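Local coordinates for protein mannitol dehydrogenase (Pseudomonas fluorescens, PDB 1LJ8) that binds NAD and probably catalyses the NAD-dependent interconversion of mannitol and fructose, as a long-chain dehydrogenase, at residues C189-H194 and P383-P388; N226-R231 and E292-G297; F261-L266 and G281-D286; V265-F270 and D287-E292. All coordinates share one frame; numbering follows the deposited sequence.

Interaction 1 of 4, residues C189-H194 and P383-P388. With NAD (nicotinamide-adenine-dinucleotide), chain B.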
# COMPACT_ATOMS: atom_id res chain seq x y z
N CYS A 189 0.16 -7.70 2.71
CA CYS A 189 0.08 -6.52 3.58
C CYS A 189 -0.21 -5.31 2.69
O CYS A 189 0.19 -4.18 3.00
CB CYS A 189 1.41 -6.31 4.34
SG CYS A 189 1.73 -7.68 5.46
N ASP A 190 -0.92 -5.54 1.58
CA ASP A 190 -1.31 -4.43 0.70
C ASP A 190 -2.74 -3.95 0.96
O ASP A 190 -3.56 -4.65 1.55
CB ASP A 190 -1.17 -4.85 -0.78
CG ASP A 190 0.30 -4.90 -1.23
OD1 ASP A 190 0.93 -3.81 -1.22
OD2 ASP A 190 0.80 -6.02 -1.62
N ASN A 191 -3.03 -2.74 0.47
CA ASN A 191 -4.33 -2.12 0.66
C ASN A 191 -5.37 -2.62 -0.33
O ASN A 191 -5.67 -1.92 -1.30
CB ASN A 191 -4.18 -0.62 0.48
CG ASN A 191 -3.45 0.04 1.62
OD1 ASN A 191 -3.50 -0.41 2.78
ND2 ASN A 191 -2.83 1.19 1.32
N LEU A 192 -5.95 -3.79 -0.07
CA LEU A 192 -7.01 -4.34 -0.92
C LEU A 192 -8.07 -4.70 0.11
O LEU A 192 -7.73 -5.20 1.17
CB LEU A 192 -6.57 -5.61 -1.67
CG LEU A 192 -5.76 -5.29 -2.94
CD1 LEU A 192 -4.28 -5.06 -2.56
CD2 LEU A 192 -5.87 -6.48 -3.94
N PRO A 193 -9.35 -4.51 -0.22
CA PRO A 193 -10.39 -4.85 0.76
C PRO A 193 -10.27 -6.26 1.38
O PRO A 193 -10.39 -6.44 2.61
CB PRO A 193 -11.66 -4.67 -0.07
CG PRO A 193 -11.34 -3.50 -0.94
CD PRO A 193 -9.91 -3.78 -1.38
N HIS A 194 -10.10 -7.28 0.54
CA HIS A 194 -9.93 -8.64 1.03
C HIS A 194 -8.56 -9.06 0.47
O HIS A 194 -8.48 -9.86 -0.45
CB HIS A 194 -11.02 -9.58 0.46
CG HIS A 194 -12.42 -9.21 0.85
ND1 HIS A 194 -13.53 -9.88 0.36
CD2 HIS A 194 -12.90 -8.20 1.62
CE1 HIS A 194 -14.63 -9.27 0.79
NE2 HIS A 194 -14.28 -8.25 1.56
N PRO A 383 -9.84 1.48 -8.56
CA PRO A 383 -10.74 0.31 -8.42
C PRO A 383 -10.76 -0.29 -7.02
O PRO A 383 -11.69 -1.03 -6.69
CB PRO A 383 -10.23 -0.69 -9.50
CG PRO A 383 -8.74 -0.30 -9.66
CD PRO A 383 -8.81 1.25 -9.60
N LYS A 384 -9.74 -0.01 -6.21
CA LYS A 384 -9.72 -0.51 -4.84
C LYS A 384 -10.35 0.45 -3.85
O LYS A 384 -11.08 0.02 -2.96
CB LYS A 384 -8.28 -0.76 -4.35
CG LYS A 384 -7.76 -2.14 -4.64
CD LYS A 384 -7.64 -2.40 -6.11
CE LYS A 384 -7.12 -3.83 -6.34
NZ LYS A 384 -7.17 -4.21 -7.77
N PHE A 385 -10.04 1.74 -4.00
CA PHE A 385 -10.42 2.73 -3.00
C PHE A 385 -11.69 3.52 -3.20
O PHE A 385 -12.29 3.96 -2.20
CB PHE A 385 -9.33 3.84 -2.86
CG PHE A 385 -7.94 3.34 -2.54
CD1 PHE A 385 -6.85 4.25 -2.60
CD2 PHE A 385 -7.68 2.00 -2.14
CE1 PHE A 385 -5.52 3.82 -2.26
CE2 PHE A 385 -6.35 1.57 -1.81
CZ PHE A 385 -5.28 2.48 -1.87
N THR A 386 -12.07 3.70 -4.47
CA THR A 386 -13.16 4.63 -4.81
C THR A 386 -14.28 4.05 -5.67
O THR A 386 -15.46 4.31 -5.43
CB THR A 386 -12.52 5.81 -5.54
OG1 THR A 386 -11.48 6.34 -4.70
CG2 THR A 386 -13.57 6.90 -5.92
N VAL A 387 -13.91 3.26 -6.68
CA VAL A 387 -14.94 2.71 -7.52
C VAL A 387 -15.99 1.86 -6.77
O VAL A 387 -17.16 1.92 -7.12
CB VAL A 387 -14.32 1.92 -8.71
CG1 VAL A 387 -15.41 1.26 -9.55
CG2 VAL A 387 -13.53 2.90 -9.61
N PRO A 388 -15.60 1.06 -5.75
CA PRO A 388 -16.64 0.27 -5.05
C PRO A 388 -17.72 1.18 -4.44
O PRO A 388 -18.95 0.90 -4.52
CB PRO A 388 -15.84 -0.50 -3.99
CG PRO A 388 -14.56 -0.79 -4.74
CD PRO A 388 -14.25 0.58 -5.36
PA NAD B . 7.29 2.01 -1.77
O1A NAD B . 7.19 2.75 -3.00
O2A NAD B . 8.22 2.39 -0.67
O5B NAD B . 7.65 0.48 -2.08
C5B NAD B . 6.82 -0.28 -3.01
C4B NAD B . 7.62 -1.59 -3.09
O4B NAD B . 6.86 -2.51 -3.98
C3B NAD B . 9.01 -1.51 -3.81
O3B NAD B . 9.87 -2.46 -3.14
C2B NAD B . 8.67 -1.91 -5.26
O2B NAD B . 9.80 -2.39 -5.98
C1B NAD B . 7.68 -3.03 -5.02
N9A NAD B . 6.82 -3.34 -6.12
C8A NAD B . 6.06 -2.54 -6.94
N7A NAD B . 5.37 -3.22 -7.82
C5A NAD B . 5.71 -4.54 -7.56
C6A NAD B . 5.26 -5.71 -8.18
N6A NAD B . 4.38 -5.78 -9.18
N1A NAD B . 5.77 -6.92 -7.74
C2A NAD B . 6.70 -6.98 -6.69
N3A NAD B . 7.14 -5.83 -6.04
C4A NAD B . 6.61 -4.63 -6.53
O3 NAD B . 5.81 1.91 -1.21
PN NAD B . 5.25 1.72 0.28
O1N NAD B . 4.98 3.04 0.86
O2N NAD B . 6.18 0.84 0.98
O5D NAD B . 3.84 1.05 0.02
C5D NAD B . 3.83 -0.26 -0.52
C4D NAD B . 2.48 -0.77 -0.29
O4D NAD B . 2.18 -1.05 1.10
C3D NAD B . 1.26 0.07 -0.82
O3D NAD B . 1.09 -0.04 -2.22
C2D NAD B . 0.10 -0.42 0.04
O2D NAD B . -0.54 -1.55 -0.55
C1D NAD B . 0.78 -0.77 1.39
N1N NAD B . 0.66 0.27 2.42
C2N NAD B . 1.37 1.49 2.44
C3N NAD B . 1.07 2.40 3.42
C7N NAD B . 1.82 3.74 3.43
O7N NAD B . 1.39 4.62 4.19
N7N NAD B . 2.82 3.98 2.60
C4N NAD B . 0.01 2.12 4.42
C5N NAD B . -0.66 0.86 4.38
C6N NAD B . -0.35 -0.09 3.37
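The two backbones come nearest at Leu192 and Lys384, whose CA atoms are 6.1 Å apart. Residues 189-194 have no regular structure. Asn191 is the centre of an inverse gamma turn there, closed by a weak bond from Leu192 N to Asp190 O. Residues 383-388 hold the end of helix 378-385 and the start of helix 387-396. No hydrogen bond joins the segments. Leu192 and Lys384 lie side by side and point the same way, with Leu192 CD2 3.8 Å from Lys384 CE. The Lys384 chain bends at its second torsion (65°) and then runs straight; its ammonium pairs with Asp140. Phe385 offers an edge: its CE2 lies 3.6 Å from Asn191 O, which sits in the ring plane. That buried oxygen has no hydrogen-bond partner. The loop follows strand 185-188 of the Rossmann domain, and the helices belong to the C-terminal domain, so the contact bridges both. It also borders the cofactor. NAD O2D donates to Asp190 OD1 at 2.8 Å and accepts from Asn191 N at 2.9 Å, so two bonds grip one ribose hydroxyl. Asp190 OD1 takes a further bond from Thr132 N. The Asn191 side chain stays beside its own backbone N (chi1 -72°) and brings OD1 to 3.2 Å from NAD C6N. Lys295 binds that same OD1, and Asn191 ND2 donates to Glu133.

Interaction 2 of 4, residues N226-R231 and E292-G297. With NAD (nicotinamide-adenine-dinucleotide), chain B.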
# COMPACT_ATOMS: atom_id res chain seq x y z
N ASN A 226 -6.36 -12.72 5.52
CA ASN A 226 -6.66 -11.35 5.20
C ASN A 226 -6.16 -10.54 6.38
O ASN A 226 -6.01 -11.07 7.48
CB ASN A 226 -8.17 -11.10 5.08
CG ASN A 226 -8.77 -11.83 3.90
OD1 ASN A 226 -8.54 -11.46 2.73
ND2 ASN A 226 -9.53 -12.88 4.18
N ALA A 227 -5.92 -9.26 6.14
CA ALA A 227 -5.47 -8.37 7.22
C ALA A 227 -5.88 -6.94 6.98
O ALA A 227 -6.12 -6.53 5.85
CB ALA A 227 -3.90 -8.40 7.35
N MSE A 228 -5.95 -6.20 8.08
CA MSE A 228 -6.12 -4.78 7.99
C MSE A 228 -4.75 -4.25 8.46
O MSE A 228 -4.35 -4.54 9.60
CB MSE A 228 -7.15 -4.27 8.96
CG MSE A 228 -7.46 -2.89 8.53
SE MSE A 228 -6.70 -1.74 9.75
CE MSE A 228 -8.41 -1.74 10.32
N VAL A 229 -4.03 -3.53 7.61
CA VAL A 229 -2.71 -3.02 7.99
C VAL A 229 -2.77 -1.52 7.93
O VAL A 229 -3.27 -0.95 6.95
CB VAL A 229 -1.63 -3.60 7.03
CG1 VAL A 229 -1.65 -5.17 7.18
CG2 VAL A 229 -1.89 -3.17 5.57
N ASP A 230 -2.27 -0.84 8.98
CA ASP A 230 -2.45 0.60 8.98
C ASP A 230 -1.29 1.34 9.63
O ASP A 230 -1.01 1.10 10.80
CB ASP A 230 -3.75 0.89 9.77
CG ASP A 230 -4.29 2.31 9.57
OD1 ASP A 230 -3.70 3.05 8.79
OD2 ASP A 230 -5.32 2.70 10.21
N ARG A 231 -0.60 2.19 8.87
CA ARG A 231 0.44 3.06 9.43
C ARG A 231 0.90 3.97 8.30
O ARG A 231 1.52 3.50 7.34
CB ARG A 231 1.65 2.32 10.03
CG ARG A 231 2.61 3.36 10.69
CD ARG A 231 3.78 2.68 11.42
NE ARG A 231 4.04 3.46 12.64
CZ ARG A 231 4.89 3.11 13.59
NH1 ARG A 231 5.62 2.00 13.48
NH2 ARG A 231 4.94 3.84 14.72
N GLU A 292 -11.00 -4.19 7.32
CA GLU A 292 -10.19 -3.75 6.16
C GLU A 292 -11.09 -2.99 5.18
O GLU A 292 -10.67 -2.00 4.58
CB GLU A 292 -9.52 -4.96 5.47
CG GLU A 292 -8.57 -4.56 4.28
CD GLU A 292 -7.38 -3.61 4.64
OE1 GLU A 292 -6.52 -3.36 3.75
OE2 GLU A 292 -7.28 -3.12 5.79
N GLU A 293 -12.35 -3.42 5.01
CA GLU A 293 -13.26 -2.69 4.10
C GLU A 293 -13.44 -1.26 4.61
O GLU A 293 -13.46 -0.30 3.81
CB GLU A 293 -14.65 -3.38 4.05
CG GLU A 293 -14.64 -4.64 3.20
CD GLU A 293 -15.84 -5.55 3.45
OE1 GLU A 293 -16.80 -5.10 4.13
OE2 GLU A 293 -15.81 -6.71 2.95
N MSE A 294 -13.61 -1.15 5.92
CA MSE A 294 -13.76 0.14 6.59
C MSE A 294 -12.57 1.08 6.40
O MSE A 294 -12.71 2.27 6.06
CB MSE A 294 -13.92 -0.07 8.10
CG MSE A 294 -13.96 1.21 8.88
SE MSE A 294 -13.65 0.86 10.83
CE MSE A 294 -11.73 0.57 10.80
N LYS A 295 -11.38 0.55 6.62
CA LYS A 295 -10.19 1.38 6.48
C LYS A 295 -9.96 1.79 5.03
O LYS A 295 -9.63 2.94 4.73
CB LYS A 295 -8.98 0.62 7.01
CG LYS A 295 -7.70 1.45 6.86
CD LYS A 295 -6.71 0.74 6.05
CE LYS A 295 -5.39 1.54 5.98
NZ LYS A 295 -4.82 1.41 4.59
N ILE A 296 -10.12 0.83 4.12
CA ILE A 296 -9.91 1.15 2.70
C ILE A 296 -10.96 2.19 2.23
O ILE A 296 -10.63 3.17 1.54
CB ILE A 296 -10.05 -0.12 1.82
CG1 ILE A 296 -8.90 -1.12 2.12
CG2 ILE A 296 -10.03 0.30 0.33
CD1 ILE A 296 -7.54 -0.62 1.68
N GLY A 297 -12.22 2.00 2.62
CA GLY A 297 -13.26 2.92 2.17
C GLY A 297 -13.15 4.33 2.70
O GLY A 297 -13.35 5.33 1.98
PA NAD B . 7.29 2.01 -1.77
O1A NAD B . 7.19 2.75 -3.00
O2A NAD B . 8.22 2.39 -0.67
O5B NAD B . 7.65 0.48 -2.08
C5B NAD B . 6.82 -0.28 -3.01
C4B NAD B . 7.62 -1.59 -3.09
O4B NAD B . 6.86 -2.51 -3.98
C3B NAD B . 9.01 -1.51 -3.81
O3B NAD B . 9.87 -2.46 -3.14
C2B NAD B . 8.67 -1.91 -5.26
O2B NAD B . 9.80 -2.39 -5.98
C1B NAD B . 7.68 -3.03 -5.02
N9A NAD B . 6.82 -3.34 -6.12
C8A NAD B . 6.06 -2.54 -6.94
N7A NAD B . 5.37 -3.22 -7.82
C5A NAD B . 5.71 -4.54 -7.56
C6A NAD B . 5.26 -5.71 -8.18
N6A NAD B . 4.38 -5.78 -9.18
N1A NAD B . 5.77 -6.92 -7.74
C2A NAD B . 6.70 -6.98 -6.69
N3A NAD B . 7.14 -5.83 -6.04
C4A NAD B . 6.61 -4.63 -6.53
O3 NAD B . 5.81 1.91 -1.21
PN NAD B . 5.25 1.72 0.28
O1N NAD B . 4.98 3.04 0.86
O2N NAD B . 6.18 0.84 0.98
O5D NAD B . 3.84 1.05 0.02
C5D NAD B . 3.83 -0.26 -0.52
C4D NAD B . 2.48 -0.77 -0.29
O4D NAD B . 2.18 -1.05 1.10
C3D NAD B . 1.26 0.07 -0.82
O3D NAD B . 1.09 -0.04 -2.22
C2D NAD B . 0.10 -0.42 0.04
O2D NAD B . -0.54 -1.55 -0.55
C1D NAD B . 0.78 -0.77 1.39
N1N NAD B . 0.66 0.27 2.42
C2N NAD B . 1.37 1.49 2.44
C3N NAD B . 1.07 2.40 3.42
C7N NAD B . 1.82 3.74 3.43
O7N NAD B . 1.39 4.62 4.19
N7N NAD B . 2.82 3.98 2.60
C4N NAD B . 0.01 2.12 4.42
C5N NAD B . -0.66 0.86 4.38
C6N NAD B . -0.35 -0.09 3.37
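Lys295 NZ is the best-held polar atom, gripped by two hydrogen bonds, one to Asn300 OD1 and one to Asn191 OD1. Its chain leaves with CG anti to the backbone N (chi1 179°) and bends at the second and fourth torsions. This lays Lys295 CE 3.4 Å from Val229 O and 3.6 Å from Asp230 OD1. Asp230 OD1 is 4.6 Å from Lys295 NZ, too far for contact; it forms a salt bridge with Arg361 instead. Strand 227-230 is an outer strand of a three-stranded mixed sheet, and helix 289-313 packs against it. The axes of the two short segments pass 8.3 Å apart at 38°. Where the backbones come nearest, at Met228 and Glu292, the Glu292 chain bends at its second torsion and lays CD 3.4 Å from Ala227 O. An alanine here would remove everything past CB and would probably leave the backbone at Ala227 and Met228 more loosely packed. Met228, modelled as selenomethionine, bends twice and crosses the helix side chains obliquely. Its CE lies 4.1 Å from CE of the selenomethionine Met294, and Lys295 CB is just as near. Past the strand, Arg231 O comes within 3.3 Å of NAD O7N in the nicotinamide amide.

Interaction 3 of 4, residues F261-L266 and G281-D286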
# COMPACT_ATOMS: atom_id res chain seq x y z
N PHE A 261 0.86 6.43 15.27
CA PHE A 261 -0.21 5.42 15.23
C PHE A 261 0.22 4.21 14.36
O PHE A 261 0.84 4.39 13.31
CB PHE A 261 -1.49 5.99 14.61
CG PHE A 261 -2.61 4.97 14.54
CD1 PHE A 261 -3.34 4.65 15.67
CD2 PHE A 261 -2.88 4.30 13.34
CE1 PHE A 261 -4.36 3.67 15.62
CE2 PHE A 261 -3.90 3.31 13.29
CZ PHE A 261 -4.62 3.00 14.41
N VAL A 262 -0.16 3.02 14.80
CA VAL A 262 0.12 1.79 14.05
C VAL A 262 -0.84 0.69 14.51
O VAL A 262 -1.15 0.55 15.71
CB VAL A 262 1.62 1.34 14.24
CG1 VAL A 262 1.94 1.10 15.70
CG2 VAL A 262 1.94 0.11 13.35
N GLN A 263 -1.37 -0.06 13.56
CA GLN A 263 -2.29 -1.13 13.93
C GLN A 263 -2.17 -2.27 12.91
O GLN A 263 -1.84 -2.06 11.75
CB GLN A 263 -3.74 -0.57 13.95
CG GLN A 263 -4.77 -1.62 14.40
CD GLN A 263 -6.14 -0.99 14.68
OE1 GLN A 263 -6.49 0.03 14.09
NE2 GLN A 263 -6.94 -1.63 15.54
N TRP A 264 -2.43 -3.49 13.38
CA TRP A 264 -2.37 -4.66 12.49
C TRP A 264 -3.42 -5.63 13.06
O TRP A 264 -3.30 -6.05 14.20
CB TRP A 264 -0.99 -5.32 12.61
CG TRP A 264 -0.69 -6.36 11.56
CD1 TRP A 264 -1.51 -6.80 10.57
CD2 TRP A 264 0.55 -7.06 11.41
NE1 TRP A 264 -0.84 -7.74 9.78
CE2 TRP A 264 0.43 -7.90 10.28
CE3 TRP A 264 1.77 -7.04 12.11
CZ2 TRP A 264 1.47 -8.73 9.84
CZ3 TRP A 264 2.83 -7.86 11.68
CH2 TRP A 264 2.67 -8.70 10.54
N VAL A 265 -4.44 -5.94 12.27
CA VAL A 265 -5.41 -6.93 12.70
C VAL A 265 -5.30 -8.03 11.62
O VAL A 265 -5.41 -7.75 10.43
CB VAL A 265 -6.83 -6.38 12.71
CG1 VAL A 265 -7.74 -7.51 13.31
CG2 VAL A 265 -6.89 -5.10 13.58
N LEU A 266 -5.04 -9.26 12.06
CA LEU A 266 -4.79 -10.40 11.17
C LEU A 266 -5.74 -11.56 11.43
O LEU A 266 -6.17 -11.77 12.56
CB LEU A 266 -3.38 -11.01 11.45
CG LEU A 266 -2.12 -10.90 10.63
CD1 LEU A 266 -0.92 -11.51 11.38
CD2 LEU A 266 -2.33 -11.56 9.29
N GLY A 281 1.19 -6.38 20.44
CA GLY A 281 0.11 -5.56 19.95
C GLY A 281 -0.67 -5.90 18.68
O GLY A 281 -1.63 -5.21 18.36
N VAL A 282 -0.23 -6.90 17.93
CA VAL A 282 -0.95 -7.28 16.72
C VAL A 282 -2.22 -7.96 17.22
O VAL A 282 -2.18 -8.73 18.19
CB VAL A 282 -0.11 -8.24 15.87
CG1 VAL A 282 -0.86 -8.65 14.60
CG2 VAL A 282 1.21 -7.54 15.51
N GLN A 283 -3.33 -7.70 16.54
CA GLN A 283 -4.63 -8.24 16.93
C GLN A 283 -5.07 -9.33 15.97
O GLN A 283 -4.85 -9.21 14.79
CB GLN A 283 -5.65 -7.11 16.92
CG GLN A 283 -5.22 -5.97 17.85
CD GLN A 283 -6.03 -4.72 17.61
OE1 GLN A 283 -5.58 -3.80 16.95
NE2 GLN A 283 -7.25 -4.69 18.12
N PHE A 284 -5.67 -10.40 16.49
CA PHE A 284 -6.14 -11.47 15.61
C PHE A 284 -7.65 -11.57 15.75
O PHE A 284 -8.19 -11.43 16.84
CB PHE A 284 -5.50 -12.80 15.98
CG PHE A 284 -4.06 -12.89 15.61
CD1 PHE A 284 -3.09 -12.37 16.48
CD2 PHE A 284 -3.66 -13.45 14.42
CE1 PHE A 284 -1.73 -12.43 16.13
CE2 PHE A 284 -2.33 -13.52 14.06
CZ PHE A 284 -1.35 -13.01 14.91
N THR A 285 -8.33 -11.80 14.63
CA THR A 285 -9.78 -11.90 14.71
C THR A 285 -10.21 -12.93 13.69
O THR A 285 -9.49 -13.22 12.73
CB THR A 285 -10.43 -10.51 14.45
OG1 THR A 285 -11.84 -10.57 14.76
CG2 THR A 285 -10.24 -10.08 13.00
N ASP A 286 -11.40 -13.48 13.87
CA ASP A 286 -11.85 -14.51 12.95
C ASP A 286 -12.06 -14.04 11.50
O ASP A 286 -11.61 -14.69 10.56
CB ASP A 286 -13.12 -15.16 13.50
CG ASP A 286 -12.87 -15.89 14.81
OD1 ASP A 286 -11.95 -16.73 14.84
OD2 ASP A 286 -13.59 -15.64 15.80
O HOH W 1 -2.86 -3.74 16.38
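Strands 263-266 and 283-284 run parallel, with Val265 beside Gln283 and Leu266 beside Phe284. Three backbone bonds set this register. Gln283 N gives to Trp264 O, nearly along the C=O axis. Leu266 N gives to Gln283 O at 2.7 Å, also nearly axial. Thr285 N reaches Leu266 O at 3.0 Å, from above the carbonyl plane. Gln283 O and Leu266 O also receive CA-H...O contacts, from Val265 and Phe284. Trp264 N is satisfied by water 1 at 3.0 Å. That water also lies 2.8 Å from both Gly281 O and Gln283 OE1.

Gln263 is extended, and its NE2 donates to Gln283 OE1 at 2.9 Å. The bond is on a lone pair, with the two amide planes 10° apart. An alanine in place of Gln263 would remove this donor, and would probably leave the Gln283 amide less firmly placed. Val282 CG1 and Leu266 CD1 sit over one face of the Trp264 ring, towards its rim. Leu266 CD1 also meets Phe284 CE2 at 3.6 Å. Strand 263-266 pairs antiparallel with 227-230 on its second edge. Backbone bonds thus fix the strand pairing, and the glutamine pair and water add polar links beside Val265, whose CG1 also packs on Thr285.

Interaction 4 of 4, residues V265-F270 and D287-E292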
# COMPACT_ATOMS: atom_id res chain seq x y z
N VAL A 265 -4.44 -5.94 12.27
CA VAL A 265 -5.41 -6.93 12.70
C VAL A 265 -5.30 -8.03 11.62
O VAL A 265 -5.41 -7.75 10.43
CB VAL A 265 -6.83 -6.38 12.71
CG1 VAL A 265 -7.74 -7.51 13.31
CG2 VAL A 265 -6.89 -5.10 13.58
N LEU A 266 -5.04 -9.26 12.06
CA LEU A 266 -4.79 -10.40 11.17
C LEU A 266 -5.74 -11.56 11.43
O LEU A 266 -6.17 -11.77 12.56
CB LEU A 266 -3.38 -11.01 11.45
CG LEU A 266 -2.12 -10.90 10.63
CD1 LEU A 266 -0.92 -11.51 11.38
CD2 LEU A 266 -2.33 -11.56 9.29
N GLU A 267 -5.99 -12.33 10.39
CA GLU A 267 -6.73 -13.57 10.56
C GLU A 267 -5.63 -14.61 10.88
O GLU A 267 -4.58 -14.64 10.22
CB GLU A 267 -7.46 -13.94 9.27
CG GLU A 267 -8.64 -13.00 9.05
CD GLU A 267 -9.32 -13.22 7.73
OE1 GLU A 267 -8.79 -13.98 6.85
OE2 GLU A 267 -10.40 -12.60 7.60
N ASP A 268 -5.83 -15.43 11.90
CA ASP A 268 -4.81 -16.40 12.29
C ASP A 268 -4.85 -17.66 11.44
O ASP A 268 -5.26 -18.74 11.91
CB ASP A 268 -4.99 -16.75 13.77
CG ASP A 268 -3.71 -17.27 14.42
OD1 ASP A 268 -2.70 -17.53 13.73
OD2 ASP A 268 -3.73 -17.46 15.65
N LYS A 269 -4.38 -17.52 10.20
CA LYS A 269 -4.39 -18.61 9.22
C LYS A 269 -2.99 -18.80 8.67
O LYS A 269 -2.67 -18.29 7.59
CB LYS A 269 -5.34 -18.23 8.08
CG LYS A 269 -6.79 -18.07 8.46
CD LYS A 269 -7.65 -17.59 7.27
CE LYS A 269 -9.08 -17.34 7.71
NZ LYS A 269 -9.86 -16.75 6.54
N PHE A 270 -2.16 -19.53 9.42
CA PHE A 270 -0.75 -19.74 9.03
C PHE A 270 -0.52 -21.24 9.04
O PHE A 270 -0.66 -21.89 10.08
CB PHE A 270 0.17 -19.04 10.04
CG PHE A 270 0.11 -17.55 9.95
CD1 PHE A 270 -0.99 -16.84 10.46
CD2 PHE A 270 1.09 -16.84 9.25
CE1 PHE A 270 -1.12 -15.46 10.26
CE2 PHE A 270 0.98 -15.49 9.04
CZ PHE A 270 -0.14 -14.77 9.53
N ASP A 287 -12.73 -12.91 11.35
CA ASP A 287 -12.99 -12.31 10.05
C ASP A 287 -12.60 -10.81 10.06
O ASP A 287 -13.27 -9.97 10.65
CB ASP A 287 -14.48 -12.49 9.70
CG ASP A 287 -14.90 -11.68 8.49
OD1 ASP A 287 -14.02 -11.33 7.65
OD2 ASP A 287 -16.13 -11.40 8.38
N VAL A 288 -11.47 -10.50 9.46
CA VAL A 288 -11.01 -9.14 9.47
C VAL A 288 -11.61 -8.29 8.34
O VAL A 288 -11.45 -7.08 8.33
CB VAL A 288 -9.43 -9.13 9.37
CG1 VAL A 288 -9.01 -9.37 7.97
CG2 VAL A 288 -8.84 -7.80 9.88
N THR A 289 -12.35 -8.91 7.40
CA THR A 289 -12.82 -8.13 6.26
C THR A 289 -13.64 -6.88 6.53
O THR A 289 -13.43 -5.88 5.88
CB THR A 289 -13.47 -9.04 5.15
OG1 THR A 289 -14.63 -9.71 5.65
CG2 THR A 289 -12.46 -10.13 4.70
N PRO A 290 -14.56 -6.88 7.51
CA PRO A 290 -15.24 -5.59 7.65
C PRO A 290 -14.33 -4.44 8.11
O PRO A 290 -14.57 -3.28 7.77
CB PRO A 290 -16.38 -5.88 8.64
CG PRO A 290 -15.95 -7.08 9.37
CD PRO A 290 -15.18 -7.91 8.36
N TYR A 291 -13.28 -4.76 8.86
CA TYR A 291 -12.32 -3.77 9.34
C TYR A 291 -11.46 -3.27 8.17
O TYR A 291 -11.23 -2.09 8.04
CB TYR A 291 -11.42 -4.37 10.40
CG TYR A 291 -12.19 -4.88 11.59
CD1 TYR A 291 -12.22 -6.24 11.91
CD2 TYR A 291 -12.93 -3.99 12.39
CE1 TYR A 291 -12.97 -6.70 13.01
CE2 TYR A 291 -13.68 -4.43 13.46
CZ TYR A 291 -13.70 -5.79 13.77
OH TYR A 291 -14.48 -6.21 14.84
N GLU A 292 -11.00 -4.19 7.32
CA GLU A 292 -10.19 -3.75 6.16
C GLU A 292 -11.09 -2.99 5.18
O GLU A 292 -10.67 -2.00 4.58
CB GLU A 292 -9.52 -4.96 5.47
CG GLU A 292 -8.57 -4.56 4.28
CD GLU A 292 -7.38 -3.61 4.64
OE1 GLU A 292 -6.52 -3.36 3.75
OE2 GLU A 292 -7.28 -3.12 5.79
O HOH W 2 -12.22 -13.67 6.14
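The tight part of this contact is Val288. Its CG2 lies 3.6 Å from Val265 CG1 and 3.5 Å from Val265 O, the two valines sliding past each other in opposite directions. Val288 CG1 takes the crowded position between backbone N and carbonyl carbon (chi1 78°) and packs on the Glu267 chain. Glu267 runs extended beyond CG and accepts from Val288 N at 3.0 Å, OE2 using its anti lone pair. The other oxygen, OE1, is salt-bridged to Lys269 NZ, which arrives from above the carboxylate plane, and also accepts from Asn226 ND2.

The looser side holds the exposed Asp287 and Lys269. Glu267 OE2 and Asp287 OD1 are like charges only 3.8 Å apart. Water 2 donates to Glu267 OE2 at 2.6 Å and, weakly, to Asp287 OD1, which probably eases their repulsion. Asp287 OD1 is itself gripped twice by Thr289: OG1 meets its syn lone pair at 2.6 Å, and N makes a capping bond at the start of the helix. The contact thus joins strand 263-266 and the residues after it to the start of helix 289-313. Val288 also touches Asn226 and Met228, so the helix entrance rests against two neighbouring strands, 227-230 and 263-266.

From the N terminus, the chain first reaches 189-194, which meets 383-388 only much later. Interaction 1 therefore closes the longest loop, and the other three contacts lie within it. Interaction 2 opens at 226-231 and closes at 292-297, and it encloses interactions 3 and 4. Those two begin on the same strand, 263-266, and share Val265 and Leu266. Interaction 3 closes at 281-286 and interaction 4 just after it. Interactions 2 and 4 share Glu292 and helix 289-313. Interaction 3 pairs two strands of the three-stranded sheet, and interactions 2 and 4 tie that sheet to the helix. Interaction 1 joins the loop after strand 185-188 to the C-terminal helices. Interactions 1 and 2 both touch NAD.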